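Local atomic coordinates of methyltransferase 1 (Methanosarcina barkeri, PDB entry 2I2X), a protein that transfers the methyl group of methanol to the cob(I)amide carried by its partner protein MtaC, a zinc-dependent step of methanogenesis from methanol. Residues L238-A246 with L414-A425. Numbering follows the deposited sequence.
Sequences LAHTIAVIA and LSRFETKALADA
Just ahead of helix 416-430, Leu414 brings its CD1 against the methyl CG2 of Thr241. Phe417 then turns the edge of its ring, at CE1, to the methyl of Ala239, the N-cap of helix 240-259; the same ring stacks on Phe94 of a neighbouring MtaB subunit. Glu418 works at both ends. Its side chain closes a capping box with Ser415: OE1 accepts from Ser415 N at 2.9 Å, on the anti side of the carboxylate, while Glu418 N donates to Ser415 OG. The other oxygen, OE2, lies 3.7 Å from His240 CB, forms a salt bridge with Arg15 of that neighbouring subunit, and accepts a hydrogen bond from a water that in turn accepts from His240 N. His240 ND1 is hydrogen-bonded to Asp364 and NE2 to Gly230 O. The contact joins helix 240-259, which lies in sequence between strands 213-216 and 285-287 of the TIM barrel, to helix 416-430 in the helical region that follows the barrel strands; the axes of 240-246 and 416-425 approach to 8.6 Å, their N-to-C directions 41° apart. At its backbone end, Glu418 O accepts from Thr241 OG1 at 2.7 Å, in the carbonyl plane and on a lone pair, as well as from Leu422 N within its helix. With chi1 at 44°, Thr241 OG1 sits between its own backbone N and carbonyl carbon, facing that oxygen. A valine here would probably leave Glu418 O with its helical partner but without its direct hydrogen bond from the other helix. The small Ala421 is consistent with the close approach, its CB lying 4.0 Å from Ala239 CB and also meeting Ile242 CD1. One residue on, Leu422 sets its CB 3.8 Å from Thr241 CB and its CD1 near Ile245 CD1, while Ile404 of helix 389-409 also packs on it. Finally, the methyl of Ala425 receives Ile245 CD1 at 3.5 Å.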
loop_
_atom_site.group_PDB
_atom_site.type_symbol
_atom_site.label_atom_id
_atom_site.label_comp_id
_atom_site.label_asym_id
_atom_site.label_seq_id
_atom_site.Cartn_x
_atom_site.Cartn_y
_atom_site.Cartn_z
ATOM N N LEU A 238 -20.479 -3.921 17.377
ATOM C CA LEU A 238 -20.981 -5.284 17.202
ATOM C C LEU A 238 -19.981 -6.231 17.857
ATOM O O LEU A 238 -18.783 -6.214 17.520
ATOM C CB LEU A 238 -21.142 -5.653 15.718
ATOM C CG LEU A 238 -21.707 -7.064 15.506
ATOM C CD1 LEU A 238 -23.223 -7.173 15.904
ATOM C CD2 LEU A 238 -21.507 -7.531 14.070
ATOM N N ALA A 239 -20.465 -7.055 18.781
ATOM C CA ALA A 239 -19.592 -7.960 19.504
ATOM C C ALA A 239 -18.963 -8.891 18.491
ATOM O O ALA A 239 -19.641 -9.396 17.581
ATOM C CB ALA A 239 -20.384 -8.781 20.539
ATOM N N HIS A 240 -17.677 -9.143 18.675
ATOM C CA HIS A 240 -16.954 -9.964 17.755
ATOM C C HIS A 240 -17.457 -11.393 17.782
ATOM O O HIS A 240 -17.438 -12.090 16.744
ATOM C CB HIS A 240 -15.458 -9.808 17.998
ATOM C CG HIS A 240 -14.926 -8.473 17.549
ATOM N ND1 HIS A 240 -13.583 -8.234 17.326
ATOM C CD2 HIS A 240 -15.563 -7.311 17.265
ATOM C CE1 HIS A 240 -13.418 -6.981 16.933
ATOM N NE2 HIS A 240 -14.602 -6.398 16.897
ATOM N N THR A 241 -17.979 -11.809 18.932
ATOM C CA THR A 241 -18.575 -13.125 19.055
ATOM C C THR A 241 -19.867 -13.266 18.240
ATOM O O THR A 241 -20.287 -14.382 18.005
ATOM C CB THR A 241 -18.830 -13.527 20.503
ATOM O OG1 THR A 241 -19.403 -12.429 21.215
ATOM C CG2 THR A 241 -17.535 -13.946 21.193
ATOM N N ILE A 242 -20.476 -12.160 17.790
ATOM C CA ILE A 242 -21.630 -12.240 16.884
ATOM C C ILE A 242 -21.193 -12.169 15.404
ATOM O O ILE A 242 -21.814 -12.782 14.507
ATOM C CB ILE A 242 -22.737 -11.169 17.224
ATOM C CG1 ILE A 242 -23.397 -11.477 18.581
ATOM C CG2 ILE A 242 -23.819 -11.143 16.157
ATOM C CD1 ILE A 242 -24.119 -10.279 19.196
ATOM N N ALA A 243 -20.115 -11.433 15.150
ATOM C CA ALA A 243 -19.523 -11.393 13.824
ATOM C C ALA A 243 -19.078 -12.797 13.349
ATOM O O ALA A 243 -19.319 -13.192 12.208
ATOM C CB ALA A 243 -18.338 -10.411 13.815
ATOM N N VAL A 244 -18.423 -13.541 14.225
ATOM C CA VAL A 244 -17.961 -14.862 13.854
ATOM C C VAL A 244 -19.143 -15.817 13.584
ATOM O O VAL A 244 -19.074 -16.642 12.664
ATOM C CB VAL A 244 -16.931 -15.446 14.881
ATOM C CG1 VAL A 244 -17.555 -15.697 16.256
ATOM C CG2 VAL A 244 -16.315 -16.693 14.350
ATOM N N ILE A 245 -20.235 -15.684 14.357
ATOM C CA ILE A 245 -21.426 -16.483 14.092
ATOM C C ILE A 245 -21.929 -16.187 12.682
ATOM O O ILE A 245 -22.129 -17.117 11.881
ATOM C CB ILE A 245 -22.510 -16.261 15.135
ATOM C CG1 ILE A 245 -22.045 -16.790 16.496
ATOM C CG2 ILE A 245 -23.802 -16.992 14.740
ATOM C CD1 ILE A 245 -22.928 -16.361 17.626
ATOM N N ALA A 246 -22.104 -14.904 12.359
ATOM C CA ALA A 246 -22.484 -14.516 10.992
ATOM C C ALA A 246 -21.560 -15.179 9.973
ATOM O O ALA A 246 -22.039 -15.677 8.961
ATOM C CB ALA A 246 -22.515 -12.994 10.807
ATOM N N LEU A 414 -11.389 -13.737 25.842
ATOM C CA LEU A 414 -12.568 -12.957 25.480
ATOM C C LEU A 414 -12.886 -12.001 26.599
ATOM O O LEU A 414 -12.696 -12.348 27.762
ATOM C CB LEU A 414 -13.767 -13.876 25.275
ATOM C CG LEU A 414 -13.726 -14.984 24.232
ATOM C CD1 LEU A 414 -15.135 -15.537 24.096
ATOM C CD2 LEU A 414 -13.192 -14.436 22.875
ATOM N N SER A 415 -13.395 -10.818 26.262
ATOM C CA SER A 415 -13.947 -9.939 27.277
ATOM C C SER A 415 -15.276 -10.509 27.836
ATOM O O SER A 415 -15.900 -11.386 27.209
ATOM C CB SER A 415 -14.188 -8.545 26.714
ATOM O OG SER A 415 -15.266 -8.573 25.799
ATOM N N ARG A 416 -15.694 -10.008 29.003
ATOM C CA ARG A 416 -16.962 -10.425 29.614
ATOM C C ARG A 416 -18.110 -10.165 28.663
ATOM O O ARG A 416 -18.990 -11.012 28.508
ATOM C CB ARG A 416 -17.200 -9.732 30.953
ATOM C CG ARG A 416 -16.403 -10.392 32.064
ATOM C CD ARG A 416 -16.513 -9.662 33.384
ATOM N NE ARG A 416 -16.029 -8.292 33.323
ATOM C CZ ARG A 416 -14.762 -7.927 33.506
ATOM N NH1 ARG A 416 -13.832 -8.837 33.757
ATOM N NH2 ARG A 416 -14.422 -6.641 33.452
ATOM N N PHE A 417 -18.035 -9.024 27.974
ATOM C CA PHE A 417 -19.074 -8.604 27.050
ATOM C C PHE A 417 -19.180 -9.559 25.871
ATOM O O PHE A 417 -20.283 -9.917 25.462
ATOM C CB PHE A 417 -18.859 -7.166 26.570
ATOM C CG PHE A 417 -20.068 -6.574 25.900
ATOM C CD1 PHE A 417 -20.263 -6.715 24.531
ATOM C CD2 PHE A 417 -21.042 -5.905 26.655
ATOM C CE1 PHE A 417 -21.397 -6.179 23.911
ATOM C CE2 PHE A 417 -22.168 -5.385 26.061
ATOM C CZ PHE A 417 -22.352 -5.524 24.682
ATOM N N GLU A 418 -18.028 -9.973 25.347
ATOM C CA GLU A 418 -17.983 -10.924 24.245
ATOM C C GLU A 418 -18.557 -12.258 24.655
ATOM O O GLU A 418 -19.192 -12.925 23.848
ATOM C CB GLU A 418 -16.550 -11.118 23.745
ATOM C CG GLU A 418 -16.153 -10.044 22.793
ATOM C CD GLU A 418 -14.661 -9.898 22.573
ATOM O OE1 GLU A 418 -13.850 -10.347 23.420
ATOM O OE2 GLU A 418 -14.308 -9.313 21.530
ATOM N N THR A 419 -18.300 -12.636 25.903
ATOM C CA THR A 419 -18.641 -13.948 26.437
ATOM C C THR A 419 -20.162 -14.101 26.614
ATOM O O THR A 419 -20.751 -15.117 26.201
ATOM C CB THR A 419 -17.890 -14.193 27.766
ATOM O OG1 THR A 419 -16.469 -14.173 27.500
ATOM C CG2 THR A 419 -18.279 -15.530 28.418
ATOM N N LYS A 420 -20.770 -13.068 27.192
ATOM C CA LYS A 420 -22.179 -13.015 27.421
ATOM C C LYS A 420 -22.944 -13.051 26.094
ATOM O O LYS A 420 -23.960 -13.769 25.976
ATOM C CB LYS A 420 -22.510 -11.752 28.224
ATOM C CG LYS A 420 -23.948 -11.597 28.628
ATOM C CD LYS A 420 -24.242 -12.421 29.895
ATOM C CE LYS A 420 -25.671 -12.220 30.366
ATOM N NZ LYS A 420 -26.590 -12.362 29.201
ATOM N N ALA A 421 -22.463 -12.285 25.110
ATOM C CA ALA A 421 -23.109 -12.193 23.815
ATOM C C ALA A 421 -23.041 -13.530 23.042
ATOM O O ALA A 421 -24.065 -13.987 22.473
ATOM C CB ALA A 421 -22.576 -11.016 23.005
ATOM N N LEU A 422 -21.880 -14.184 23.054
ATOM C CA LEU A 422 -21.795 -15.578 22.577
ATOM C C LEU A 422 -22.846 -16.465 23.256
ATOM O O LEU A 422 -23.588 -17.141 22.574
ATOM C CB LEU A 422 -20.399 -16.185 22.803
ATOM C CG LEU A 422 -20.174 -17.584 22.214
ATOM C CD1 LEU A 422 -20.177 -17.620 20.661
ATOM C CD2 LEU A 422 -18.873 -18.133 22.688
ATOM N N ALA A 423 -22.910 -16.439 24.590
ATOM C CA ALA A 423 -23.853 -17.260 25.376
ATOM C C ALA A 423 -25.332 -16.981 25.059
ATOM O O ALA A 423 -26.133 -17.905 24.971
ATOM C CB ALA A 423 -23.591 -17.088 26.871
ATOM N N ASP A 424 -25.680 -15.712 24.899
ATOM C CA ASP A 424 -27.022 -15.339 24.491
ATOM C C ASP A 424 -27.317 -15.898 23.107
ATOM O O ASP A 424 -28.406 -16.462 22.893
ATOM C CB ASP A 424 -27.206 -13.812 24.509
ATOM C CG ASP A 424 -27.202 -13.218 25.937
ATOM O OD1 ASP A 424 -27.119 -13.966 26.949
ATOM O OD2 ASP A 424 -27.295 -11.974 26.048
ATOM N N ALA A 425 -26.348 -15.801 22.189
ATOM C CA ALA A 425 -26.561 -16.279 20.824
ATOM C C ALA A 425 -26.675 -17.790 20.764
ATOM O O ALA A 425 -27.517 -18.328 20.013
ATOM C CB ALA A 425 -25.500 -15.779 19.861
HETATM O O HOH W 1 -16.366 -7.647 20.589
#